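Local coordinates for protein hydroxylase (Rhodococcus sp., PDB 2OR0) that is a putative flavin-dependent hydroxylase of the acyl-CoA dehydrogenase fold, probably using a reduced flavin to put one oxygen atom of O2 into its substrate, at residues L66-Y71 against P244-P249; T84-A89 against A261-T266; G137-V142 against L166-G171; A275-R280 against A357-G362. One frame throughout, in Å; residues are numbered along the deposited sequence.

Contact 1 (L66-Y71 against P244-P249); sequences LQPRLY and PLFNMP
Phe246 meets the loop 66-71 with the far end of its ring: CE1 lies 3.3 Å from the carbonyl oxygen Leu66 O, which sits at the ring edge in the plane of the ring. That places the slightly positive rim of the aromatic against a carbonyl oxygen, a weak polar contact rather than a hydrogen bond. CZ at the end of the ring packs against the Pro68 ring, Phe246 CZ to Pro68 CG being 4.2 Å. Beside this, two leucines meet by their methyl ends and cross at about a right angle, Leu66 CD2 lying 3.9 Å from Leu245 CD1. Leu245 reaches over because its CG is anti to the backbone N (chi1 170°), and this CG also lies over one face of the Phe246 ring, toward the rim.

The contact joins two loops of an acyl-CoA dehydrogenase-like fold, one between the N-terminal helices 51-60 and 78-91, the other leading into the long helix 250-277, with Pro249 at its N-cap position. Leu245 and Phe246 form a short 3-10 turn, in which Met248 N hydrogen-bonds to Leu245 O at 3.1 Å. On the other side a hydrogen bond from Gln67 NE2 spans its own loop to Tyr71 O at 2.8 Å. Further out, Trp107 donates its ring N-H to Leu245 O and packs its ring against Phe246, while Met253 of helix 250-277 lies against both leucines.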
loop_
_atom_site.group_PDB
_atom_site.type_symbol
_atom_site.label_atom_id
_atom_site.label_comp_id
_atom_site.label_asym_id
_atom_site.label_seq_id
_atom_site.Cartn_x
_atom_site.Cartn_y
_atom_site.Cartn_z
ATOM N N LEU A 66 -8.322 0.446 9.528
ATOM C CA LEU A 66 -9.217 1.373 8.852
ATOM C C LEU A 66 -10.604 0.758 8.635
ATOM O O LEU A 66 -11.394 1.262 7.843
ATOM C CB LEU A 66 -8.621 1.806 7.509
ATOM C CG LEU A 66 -7.214 2.430 7.508
ATOM C CD1 LEU A 66 -6.728 2.567 6.071
ATOM C CD2 LEU A 66 -7.173 3.794 8.264
ATOM N N GLN A 67 -10.874 -0.340 9.331
ATOM C CA GLN A 67 -12.145 -1.056 9.227
ATOM C C GLN A 67 -13.226 -0.364 10.095
ATOM O O GLN A 67 -12.889 0.201 11.140
ATOM C CB GLN A 67 -11.919 -2.486 9.697
ATOM C CG GLN A 67 -13.003 -3.486 9.332
ATOM C CD GLN A 67 -12.451 -4.893 9.251
ATOM O OE1 GLN A 67 -11.388 -5.120 8.652
ATOM N NE2 GLN A 67 -13.160 -5.856 9.851
ATOM N N PRO A 68 -14.508 -0.378 9.652
ATOM C CA PRO A 68 -15.613 0.135 10.517
ATOM C C PRO A 68 -15.680 -0.563 11.875
ATOM O O PRO A 68 -15.396 -1.761 11.972
ATOM C CB PRO A 68 -16.888 -0.168 9.704
ATOM C CG PRO A 68 -16.425 -0.255 8.280
ATOM C CD PRO A 68 -15.005 -0.820 8.332
ATOM N N ARG A 69 -16.020 0.200 12.919
ATOM C CA ARG A 69 -16.194 -0.354 14.282
ATOM C C ARG A 69 -17.309 -1.385 14.323
ATOM O O ARG A 69 -17.228 -2.355 15.082
ATOM C CB ARG A 69 -16.470 0.758 15.313
ATOM C CG ARG A 69 -15.222 1.519 15.729
ATOM C CD ARG A 69 -15.577 2.752 16.572
ATOM N NE ARG A 69 -14.491 3.737 16.603
ATOM C CZ ARG A 69 -13.434 3.670 17.415
ATOM N NH1 ARG A 69 -13.302 2.647 18.270
ATOM N NH2 ARG A 69 -12.501 4.627 17.369
ATOM N N LEU A 70 -18.336 -1.179 13.497
ATOM C CA LEU A 70 -19.408 -2.158 13.343
ATOM C C LEU A 70 -18.822 -3.545 13.086
ATOM O O LEU A 70 -19.302 -4.538 13.631
ATOM C CB LEU A 70 -20.389 -1.748 12.235
ATOM C CG LEU A 70 -21.606 -2.635 11.919
ATOM C CD1 LEU A 70 -22.568 -2.792 13.131
ATOM C CD2 LEU A 70 -22.373 -2.082 10.727
ATOM N N TYR A 71 -17.750 -3.610 12.286
ATOM C CA TYR A 71 -17.153 -4.892 11.988
ATOM C C TYR A 71 -15.798 -5.123 12.647
ATOM O O TYR A 71 -14.894 -5.705 12.029
ATOM C CB TYR A 71 -17.136 -5.146 10.481
ATOM C CG TYR A 71 -18.512 -5.228 9.855
ATOM C CD1 TYR A 71 -19.283 -6.389 9.956
ATOM C CD2 TYR A 71 -19.034 -4.157 9.151
ATOM C CE1 TYR A 71 -20.548 -6.465 9.375
ATOM C CE2 TYR A 71 -20.294 -4.223 8.558
ATOM C CZ TYR A 71 -21.033 -5.386 8.675
ATOM O OH TYR A 71 -22.268 -5.445 8.089
ATOM N N PRO A 244 -15.026 11.250 9.805
ATOM C CA PRO A 244 -14.128 11.952 8.884
ATOM C C PRO A 244 -13.159 11.000 8.160
ATOM O O PRO A 244 -12.857 11.237 7.007
ATOM C CB PRO A 244 -13.383 12.941 9.783
ATOM C CG PRO A 244 -14.339 13.162 10.963
ATOM C CD PRO A 244 -14.895 11.767 11.184
ATOM N N LEU A 245 -12.725 9.929 8.825
ATOM C CA LEU A 245 -11.842 8.960 8.191
ATOM C C LEU A 245 -12.409 8.522 6.834
ATOM O O LEU A 245 -11.709 8.582 5.808
ATOM C CB LEU A 245 -11.585 7.753 9.082
ATOM C CG LEU A 245 -10.858 6.602 8.355
ATOM C CD1 LEU A 245 -9.397 6.979 7.945
ATOM C CD2 LEU A 245 -10.900 5.377 9.211
ATOM N N PHE A 246 -13.686 8.144 6.825
ATOM C CA PHE A 246 -14.301 7.576 5.630
ATOM C C PHE A 246 -14.665 8.596 4.602
ATOM O O PHE A 246 -15.131 8.246 3.521
ATOM C CB PHE A 246 -15.487 6.679 5.996
ATOM C CG PHE A 246 -15.095 5.530 6.833
ATOM C CD1 PHE A 246 -14.058 4.688 6.426
ATOM C CD2 PHE A 246 -15.718 5.289 8.050
ATOM C CE1 PHE A 246 -13.669 3.618 7.205
ATOM C CE2 PHE A 246 -15.331 4.211 8.830
ATOM C CZ PHE A 246 -14.294 3.373 8.403
ATOM N N ASN A 247 -14.426 9.865 4.906
ATOM C CA ASN A 247 -14.628 10.887 3.903
ATOM C C ASN A 247 -13.341 11.455 3.329
ATOM O O ASN A 247 -13.364 12.458 2.623
ATOM C CB ASN A 247 -15.553 11.986 4.415
ATOM C CG ASN A 247 -16.963 11.479 4.648
ATOM O OD1 ASN A 247 -17.797 11.540 3.747
ATOM N ND2 ASN A 247 -17.227 10.967 5.853
HETATM N N MSE A 248 -12.223 10.809 3.647
HETATM C CA MSE A 248 -10.900 11.200 3.088
HETATM C C MSE A 248 -10.829 10.971 1.560
HETATM O O MSE A 248 -11.527 10.108 1.038
HETATM C CB MSE A 248 -9.790 10.419 3.800
HETATM C CG MSE A 248 -9.578 10.821 5.266
HETATM SE SE MSE A 248 -8.600 12.485 5.407
HETATM C CE MSE A 248 -6.816 11.854 4.739
ATOM N N PRO A 249 -10.005 11.767 0.826
ATOM C CA PRO A 249 -9.884 11.465 -0.604
ATOM C C PRO A 249 -9.268 10.088 -0.859
ATOM O O PRO A 249 -8.300 9.717 -0.184
ATOM C CB PRO A 249 -8.942 12.566 -1.115
ATOM C CG PRO A 249 -9.059 13.688 -0.059
ATOM C CD PRO A 249 -9.191 12.941 1.210
#

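Contact 2 (T84-A89 against A261-T266); sequences TVMGVA and AVIGIT
Helices 84-89 and 261-266 run in roughly the same direction, their axes 7.1 Å apart at an angle of 41°, and the backbones come so close that the CA atoms of Met86 and Gly264 are 3.9 Å from each other. At Gly264, which has no side chain, the backbone of one helix lies directly against Met86 O and the Ala89 methyl. Its CA-H faces the carbonyl oxygen, Gly264 CA to Met86 O being 3.5 Å, a weak CA-H...O contact. The small residue Ala89 fits in next to it, its CB pressed 3.4 Å from Ala261 O and also touching Ile265 CG1 at 4.0 Å. One turn earlier Val85 turns CG1 opposite its amide nitrogen (chi1 171°), over the start of the other segment, where it meets Ala261 N at 3.5 Å and the Ala261 methyl. Met86, a selenomethionine, lays CB and CG over the Gly264 backbone, CG 4.0 Å from Gly264 N. Beyond CG it runs extended alongside Ile263, and this pair touches only at the ends, Met86 CE to Ile263 CD1 at 4.2 Å. Within the helical part of this acyl-CoA dehydrogenase-like fold, the pair ties N-terminal helix 78-91 to helix 250-277: helix 292-324 covers the Met86 and Ile263 ends, Trp97 of helix 93-102 rests on Ala261, and Phe373 and Ala377 of helix 370-381 lie on Ile265.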
loop_
_atom_site.group_PDB
_atom_site.type_symbol
_atom_site.label_atom_id
_atom_site.label_comp_id
_atom_site.label_asym_id
_atom_site.label_seq_id
_atom_site.Cartn_x
_atom_site.Cartn_y
_atom_site.Cartn_z
ATOM N N THR A 84 1.884 2.805 11.533
ATOM C CA THR A 84 1.847 1.375 11.814
ATOM C C THR A 84 2.421 0.564 10.630
ATOM O O THR A 84 3.218 -0.347 10.832
ATOM C CB THR A 84 0.416 0.881 12.162
ATOM O OG1 THR A 84 -0.161 1.751 13.158
ATOM C CG2 THR A 84 0.484 -0.553 12.690
ATOM N N VAL A 85 1.994 0.893 9.417
ATOM C CA VAL A 85 2.540 0.286 8.198
ATOM C C VAL A 85 4.077 0.449 8.160
ATOM O O VAL A 85 4.812 -0.535 7.993
ATOM C CB VAL A 85 1.904 0.908 6.955
ATOM C CG1 VAL A 85 2.615 0.442 5.669
ATOM C CG2 VAL A 85 0.403 0.569 6.885
HETATM N N MSE A 86 4.548 1.687 8.345
HETATM C CA MSE A 86 5.979 1.940 8.385
HETATM C C MSE A 86 6.648 1.087 9.435
HETATM O O MSE A 86 7.727 0.589 9.209
HETATM C CB MSE A 86 6.277 3.409 8.646
HETATM C CG MSE A 86 5.925 4.316 7.533
HETATM SE SE MSE A 86 6.226 6.192 8.054
HETATM C CE MSE A 86 5.370 7.129 6.611
ATOM N N GLY A 87 6.003 0.908 10.587
ATOM C CA GLY A 87 6.574 0.095 11.644
ATOM C C GLY A 87 6.667 -1.372 11.271
ATOM O O GLY A 87 7.671 -2.020 11.533
ATOM N N VAL A 88 5.612 -1.904 10.655
ATOM C CA VAL A 88 5.610 -3.315 10.191
ATOM C C VAL A 88 6.652 -3.489 9.073
ATOM O O VAL A 88 7.447 -4.454 9.092
ATOM C CB VAL A 88 4.219 -3.762 9.656
ATOM C CG1 VAL A 88 4.285 -5.195 9.197
ATOM C CG2 VAL A 88 3.149 -3.648 10.718
ATOM N N ALA A 89 6.636 -2.548 8.116
ATOM C CA ALA A 89 7.547 -2.551 6.948
ATOM C C ALA A 89 9.018 -2.562 7.341
ATOM O O ALA A 89 9.829 -3.228 6.670
ATOM C CB ALA A 89 7.249 -1.397 6.013
ATOM N N ALA A 261 4.608 1.898 3.244
ATOM C CA ALA A 261 5.355 0.640 3.210
ATOM C C ALA A 261 6.730 0.846 2.614
ATOM O O ALA A 261 7.699 0.418 3.214
ATOM C CB ALA A 261 4.582 -0.446 2.445
ATOM N N VAL A 262 6.824 1.548 1.480
ATOM C CA VAL A 262 8.125 1.863 0.890
ATOM C C VAL A 262 9.028 2.654 1.877
ATOM O O VAL A 262 10.210 2.349 2.033
ATOM C CB VAL A 262 7.990 2.623 -0.442
ATOM C CG1 VAL A 262 9.364 3.124 -0.939
ATOM C CG2 VAL A 262 7.328 1.705 -1.525
ATOM N N ILE A 263 8.459 3.670 2.534
ATOM C CA ILE A 263 9.222 4.442 3.495
ATOM C C ILE A 263 9.759 3.596 4.646
ATOM O O ILE A 263 10.933 3.677 4.956
ATOM C CB ILE A 263 8.465 5.725 3.968
ATOM C CG1 ILE A 263 8.286 6.666 2.750
ATOM C CG2 ILE A 263 9.289 6.427 5.036
ATOM C CD1 ILE A 263 7.281 7.843 2.943
ATOM N N GLY A 264 8.904 2.784 5.261
ATOM C CA GLY A 264 9.322 1.914 6.350
ATOM C C GLY A 264 10.314 0.850 5.922
ATOM O O GLY A 264 11.212 0.461 6.696
ATOM N N ILE A 265 10.180 0.371 4.683
ATOM C CA ILE A 265 11.187 -0.541 4.148
ATOM C C ILE A 265 12.575 0.131 4.125
ATOM O O ILE A 265 13.553 -0.472 4.488
ATOM C CB ILE A 265 10.802 -1.096 2.725
ATOM C CG1 ILE A 265 9.658 -2.093 2.857
ATOM C CG2 ILE A 265 12.011 -1.755 2.055
ATOM C CD1 ILE A 265 8.800 -2.280 1.546
ATOM N N THR A 266 12.646 1.375 3.688
ATOM C CA THR A 266 13.941 2.046 3.614
ATOM C C THR A 266 14.477 2.339 5.002
ATOM O O THR A 266 15.674 2.327 5.199
ATOM C CB THR A 266 13.907 3.326 2.748
ATOM O OG1 THR A 266 13.081 4.331 3.358
ATOM C CG2 THR A 266 13.388 3.000 1.332
#

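Contact 3 (G137-V142 against L166-G171); sequences GVATPV and LGAMVG
Ala139 faces Val170 and hydrogen-bonds to Met169 and Gly171, the residues flanking it, across neighbouring parallel strands in the beta domain that acyl-CoA dehydrogenase relatives carry between their helical parts. Three backbone hydrogen bonds form the ladder. Ala139 N gives a nearly straight bond to Met169 O, 2.9 Å long with an angle of 178° at the hydrogen. The other two are more bent: Met169 N reaches Gly137 O at 3.0 Å, and Gly171 N reaches Ala139 O at 3.0 Å. Ala139 thus both gives and accepts, using its two backbone ends.

CA-H...O contacts run in the same gaps, with Val138 CA 3.5 Å from Met169 O and Val170 CA facing Ala139 O. Each strand has a further partner: Val138 and Thr140 bond the antiparallel strand 145-155, while Ala168 bonds Leu183 of strand 182-188 and Val170 bonds Ser181 just before it.

Apolar packing falls on the face carrying Ala139, Ala168 and Val170, where the CB methyls of Ala139 and Ala168 lie 4.2 Å apart and Leu183 rests on Ala139 and Val170. Val138 and selenomethionine Met169 point to the other, exposed face. At the far end of the ladder, Val170 carries CG1 trans to its own amide nitrogen (chi1 173°), which brings it against the proline ring, Val170 CG1 to Pro141 CG being 3.7 Å.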
loop_
_atom_site.group_PDB
_atom_site.type_symbol
_atom_site.label_atom_id
_atom_site.label_comp_id
_atom_site.label_asym_id
_atom_site.label_seq_id
_atom_site.Cartn_x
_atom_site.Cartn_y
_atom_site.Cartn_z
ATOM N N GLY A 137 -9.808 -5.955 -16.210
ATOM C CA GLY A 137 -10.889 -6.851 -16.607
ATOM C C GLY A 137 -11.983 -6.195 -17.409
ATOM O O GLY A 137 -11.980 -4.972 -17.599
ATOM N N VAL A 138 -12.912 -7.017 -17.896
ATOM C CA VAL A 138 -14.075 -6.525 -18.646
ATOM C C VAL A 138 -15.356 -7.013 -17.963
ATOM O O VAL A 138 -15.554 -8.214 -17.778
ATOM C CB VAL A 138 -14.043 -6.937 -20.151
ATOM C CG1 VAL A 138 -15.321 -6.472 -20.882
ATOM C CG2 VAL A 138 -12.784 -6.369 -20.855
ATOM N N ALA A 139 -16.193 -6.053 -17.560
ATOM C CA ALA A 139 -17.487 -6.315 -16.939
ATOM C C ALA A 139 -18.602 -6.105 -17.985
ATOM O O ALA A 139 -18.808 -4.991 -18.470
ATOM C CB ALA A 139 -17.696 -5.383 -15.702
ATOM N N THR A 140 -19.285 -7.190 -18.347
ATOM C CA THR A 140 -20.436 -7.110 -19.261
ATOM C C THR A 140 -21.708 -6.910 -18.450
ATOM O O THR A 140 -22.047 -7.765 -17.613
ATOM C CB THR A 140 -20.567 -8.402 -20.152
ATOM O OG1 THR A 140 -19.358 -8.578 -20.913
ATOM C CG2 THR A 140 -21.755 -8.276 -21.113
ATOM N N PRO A 141 -22.415 -5.783 -18.677
ATOM C CA PRO A 141 -23.681 -5.561 -17.966
ATOM C C PRO A 141 -24.718 -6.594 -18.371
ATOM O O PRO A 141 -24.993 -6.774 -19.573
ATOM C CB PRO A 141 -24.136 -4.182 -18.438
ATOM C CG PRO A 141 -22.963 -3.575 -19.124
ATOM C CD PRO A 141 -22.101 -4.685 -19.607
ATOM N N VAL A 142 -25.246 -7.292 -17.375
ATOM C CA VAL A 142 -26.408 -8.145 -17.557
ATOM C C VAL A 142 -27.461 -7.754 -16.516
ATOM O O VAL A 142 -27.170 -7.012 -15.561
ATOM C CB VAL A 142 -26.040 -9.624 -17.392
ATOM C CG1 VAL A 142 -25.079 -10.062 -18.511
ATOM C CG2 VAL A 142 -25.422 -9.884 -16.011
ATOM N N LEU A 166 -11.405 -5.721 -7.413
ATOM C CA LEU A 166 -10.689 -5.595 -8.690
ATOM C C LEU A 166 -11.223 -4.470 -9.531
ATOM O O LEU A 166 -12.407 -4.150 -9.438
ATOM C CB LEU A 166 -10.797 -6.898 -9.494
ATOM C CG LEU A 166 -10.383 -8.185 -8.786
ATOM C CD1 LEU A 166 -10.928 -9.435 -9.544
ATOM C CD2 LEU A 166 -8.833 -8.220 -8.597
ATOM N N GLY A 167 -10.374 -3.888 -10.377
ATOM C CA GLY A 167 -10.845 -2.888 -11.338
ATOM C C GLY A 167 -11.308 -3.547 -12.630
ATOM O O GLY A 167 -10.792 -4.593 -13.028
ATOM N N ALA A 168 -12.282 -2.942 -13.292
ATOM C CA ALA A 168 -12.736 -3.438 -14.576
ATOM C C ALA A 168 -13.296 -2.306 -15.403
ATOM O O ALA A 168 -13.862 -1.347 -14.862
ATOM C CB ALA A 168 -13.780 -4.521 -14.383
HETATM N N MSE A 169 -13.128 -2.403 -16.711
HETATM C CA MSE A 169 -13.832 -1.523 -17.639
HETATM C C MSE A 169 -15.187 -2.144 -17.975
HETATM O O MSE A 169 -15.332 -3.357 -17.962
HETATM C CB MSE A 169 -13.036 -1.307 -18.922
HETATM C CG MSE A 169 -11.598 -0.843 -18.720
HETATM SE SE MSE A 169 -11.453 0.860 -17.742
HETATM C CE MSE A 169 -12.257 2.088 -19.033
ATOM N N VAL A 170 -16.172 -1.308 -18.284
ATOM C CA VAL A 170 -17.508 -1.794 -18.615
ATOM C C VAL A 170 -17.659 -1.860 -20.125
ATOM O O VAL A 170 -17.419 -0.875 -20.816
ATOM C CB VAL A 170 -18.638 -0.929 -17.965
ATOM C CG1 VAL A 170 -20.037 -1.357 -18.463
ATOM C CG2 VAL A 170 -18.580 -1.032 -16.433
ATOM N N GLY A 171 -18.040 -3.036 -20.624
ATOM C CA GLY A 171 -18.348 -3.202 -22.042
ATOM C C GLY A 171 -19.743 -2.705 -22.433
ATOM O O GLY A 171 -20.446 -2.052 -21.642
#

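Contact 4 (A275-R280 against A357-G362); sequences AVQKDR and ARAGGG. With ACT (acetate ion), chain D.
At the far end of the C-terminal helical bundle, the chain leaving helix 250-277 meets the loop that follows helix 331-356, and one arginine does most of the joining. With chi1 at -174° and the chain extended from CG to NE, Arg280 carries its guanidinium to the carbonyls of Arg358 and Ala359. Its NH1 donates to Arg358 O at 3.1 Å, with the acceptor tilted 19° out of the guanidinium plane. The same nitrogen gives a straighter bond, 166° at the hydrogen, to Gln277 OE1 at 3.0 Å, and this oxygen lies in the plane of the group. One nitrogen is therefore shared between the two sides, and Gln277, itself touching the loop only loosely near Ala359, fixes how the guanidinium is turned. Over one face sits Ala359 O, above the centre of the group and 3.4 Å from Arg280 CZ. The positive charge is probably stabilised by this carbonyl, although no hydrogen bond is made. Gly360 follows, its CA 3.6 Å from Arg280 NH2. An acetate ion, probably from the crystallisation liquor, accepts the NE hydrogen at the edge, Arg280 NE to OXT being 3.1 Å with an almost linear bond. Ile288 packs on both Gln277 and Arg280, and a backbone hydrogen bond also joins it to Arg280, while Arg358 turns away to a salt bridge with Glu354. An arginine just past a helix end, donating to one loop carbonyl with the next over its guanidinium face, thus joins two inter-helix connections of the acyl-CoA dehydrogenase C-terminal domain.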
loop_
_atom_site.group_PDB
_atom_site.type_symbol
_atom_site.label_atom_id
_atom_site.label_comp_id
_atom_site.label_asym_id
_atom_site.label_seq_id
_atom_site.Cartn_x
_atom_site.Cartn_y
_atom_site.Cartn_z
ATOM N N ALA A 275 23.355 -1.135 12.055
ATOM C CA ALA A 275 23.743 -2.313 12.834
ATOM C C ALA A 275 25.008 -3.028 12.328
ATOM O O ALA A 275 25.816 -3.525 13.114
ATOM C CB ALA A 275 22.587 -3.292 12.931
ATOM N N VAL A 276 25.174 -3.081 11.013
ATOM C CA VAL A 276 26.371 -3.654 10.420
ATOM C C VAL A 276 27.560 -2.690 10.542
ATOM O O VAL A 276 28.653 -3.111 10.920
ATOM C CB VAL A 276 26.120 -4.100 8.942
ATOM C CG1 VAL A 276 27.398 -4.567 8.283
ATOM C CG2 VAL A 276 25.072 -5.213 8.900
ATOM N N GLN A 277 27.351 -1.408 10.221
ATOM C CA GLN A 277 28.441 -0.429 10.195
ATOM C C GLN A 277 29.115 -0.226 11.561
ATOM O O GLN A 277 30.301 0.121 11.638
ATOM C CB GLN A 277 27.943 0.927 9.679
ATOM C CG GLN A 277 27.464 0.953 8.207
ATOM C CD GLN A 277 28.203 -0.030 7.321
ATOM O OE1 GLN A 277 29.382 0.133 7.046
ATOM N NE2 GLN A 277 27.500 -1.069 6.874
ATOM N N LYS A 278 28.352 -0.425 12.632
ATOM C CA LYS A 278 28.885 -0.196 13.966
ATOM C C LYS A 278 30.076 -1.102 14.293
ATOM O O LYS A 278 31.051 -0.636 14.907
ATOM C CB LYS A 278 27.805 -0.195 15.054
ATOM C CG LYS A 278 27.022 -1.460 15.259
ATOM C CD LYS A 278 25.875 -1.190 16.274
ATOM C CE LYS A 278 26.401 -1.066 17.704
ATOM N NZ LYS A 278 25.504 -0.223 18.570
ATOM N N ASP A 279 30.044 -2.344 13.806
ATOM C CA ASP A 279 31.171 -3.270 14.011
ATOM C C ASP A 279 32.121 -3.435 12.819
ATOM O O ASP A 279 33.162 -4.075 12.943
ATOM C CB ASP A 279 30.667 -4.636 14.484
ATOM C CG ASP A 279 29.951 -4.551 15.821
ATOM O OD1 ASP A 279 30.473 -3.883 16.754
ATOM O OD2 ASP A 279 28.848 -5.134 15.927
ATOM N N ARG A 280 31.773 -2.848 11.681
ATOM C CA ARG A 280 32.500 -3.101 10.438
ATOM C C ARG A 280 33.910 -2.501 10.359
ATOM O O ARG A 280 34.119 -1.315 10.625
ATOM C CB ARG A 280 31.666 -2.650 9.242
ATOM C CG ARG A 280 32.274 -2.990 7.899
ATOM C CD ARG A 280 31.363 -2.489 6.826
ATOM N NE ARG A 280 31.985 -2.578 5.518
ATOM C CZ ARG A 280 31.811 -1.703 4.539
ATOM N NH1 ARG A 280 31.032 -0.629 4.703
ATOM N NH2 ARG A 280 32.422 -1.907 3.392
ATOM N N ALA A 357 25.157 1.415 -1.594
ATOM C CA ALA A 357 26.403 1.540 -2.335
ATOM C C ALA A 357 27.644 1.676 -1.415
ATOM O O ALA A 357 28.770 1.532 -1.890
ATOM C CB ALA A 357 26.341 2.719 -3.265
ATOM N N ARG A 358 27.453 1.988 -0.134
ATOM C CA ARG A 358 28.599 2.165 0.763
ATOM C C ARG A 358 28.650 1.036 1.780
ATOM O O ARG A 358 29.405 1.105 2.732
ATOM C CB ARG A 358 28.521 3.516 1.478
ATOM C CG ARG A 358 28.653 4.704 0.530
ATOM C CD ARG A 358 28.562 6.053 1.272
ATOM N NE ARG A 358 29.066 7.145 0.453
ATOM C CZ ARG A 358 28.371 7.767 -0.499
ATOM N NH1 ARG A 358 27.110 7.419 -0.775
ATOM N NH2 ARG A 358 28.950 8.736 -1.188
ATOM N N ALA A 359 27.823 0.011 1.584
ATOM C CA ALA A 359 27.753 -1.086 2.524
ATOM C C ALA A 359 28.785 -2.172 2.212
ATOM O O ALA A 359 29.023 -3.019 3.028
ATOM C CB ALA A 359 26.326 -1.675 2.579
ATOM N N GLY A 360 29.375 -2.151 1.027
ATOM C CA GLY A 360 30.438 -3.107 0.682
ATOM C C GLY A 360 29.951 -4.457 0.177
ATOM O O GLY A 360 28.738 -4.693 0.072
ATOM N N GLY A 361 30.908 -5.346 -0.107
ATOM C CA GLY A 361 30.637 -6.629 -0.785
ATOM C C GLY A 361 29.919 -7.636 0.101
ATOM O O GLY A 361 29.126 -8.429 -0.393
ATOM N N GLY A 362 30.194 -7.610 1.408
ATOM C CA GLY A 362 29.458 -8.469 2.343
ATOM C C GLY A 362 27.940 -8.237 2.334
ATOM O O GLY A 362 27.170 -9.156 2.522
HETATM C C ACT D . 33.341 -5.988 4.474
HETATM O O ACT D . 33.389 -5.791 3.234
HETATM O OXT ACT D . 33.791 -5.058 5.183
HETATM C CH3 ACT D . 32.781 -7.251 5.070
#

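Contacts 1 and 2 are buried throughout, whereas contacts 3 and 4 are only partly buried and lie on opposite sides of the chain's centre, about 51 Å apart between centres. Helix 250-277 links three of them: contact 1 lies at its entrance, contact 2 along its length and contact 4 at its exit. Contacts 1 and 2 both set N-terminal elements against the C-terminal part, and contact 3, in the beta region, is nested in the chain between their segments. Chemistry follows place: apolar packing dominates the two buried contacts, backbone hydrogen bonds make the strand pair, and a charged side chain reaching carbonyls carries contact 4.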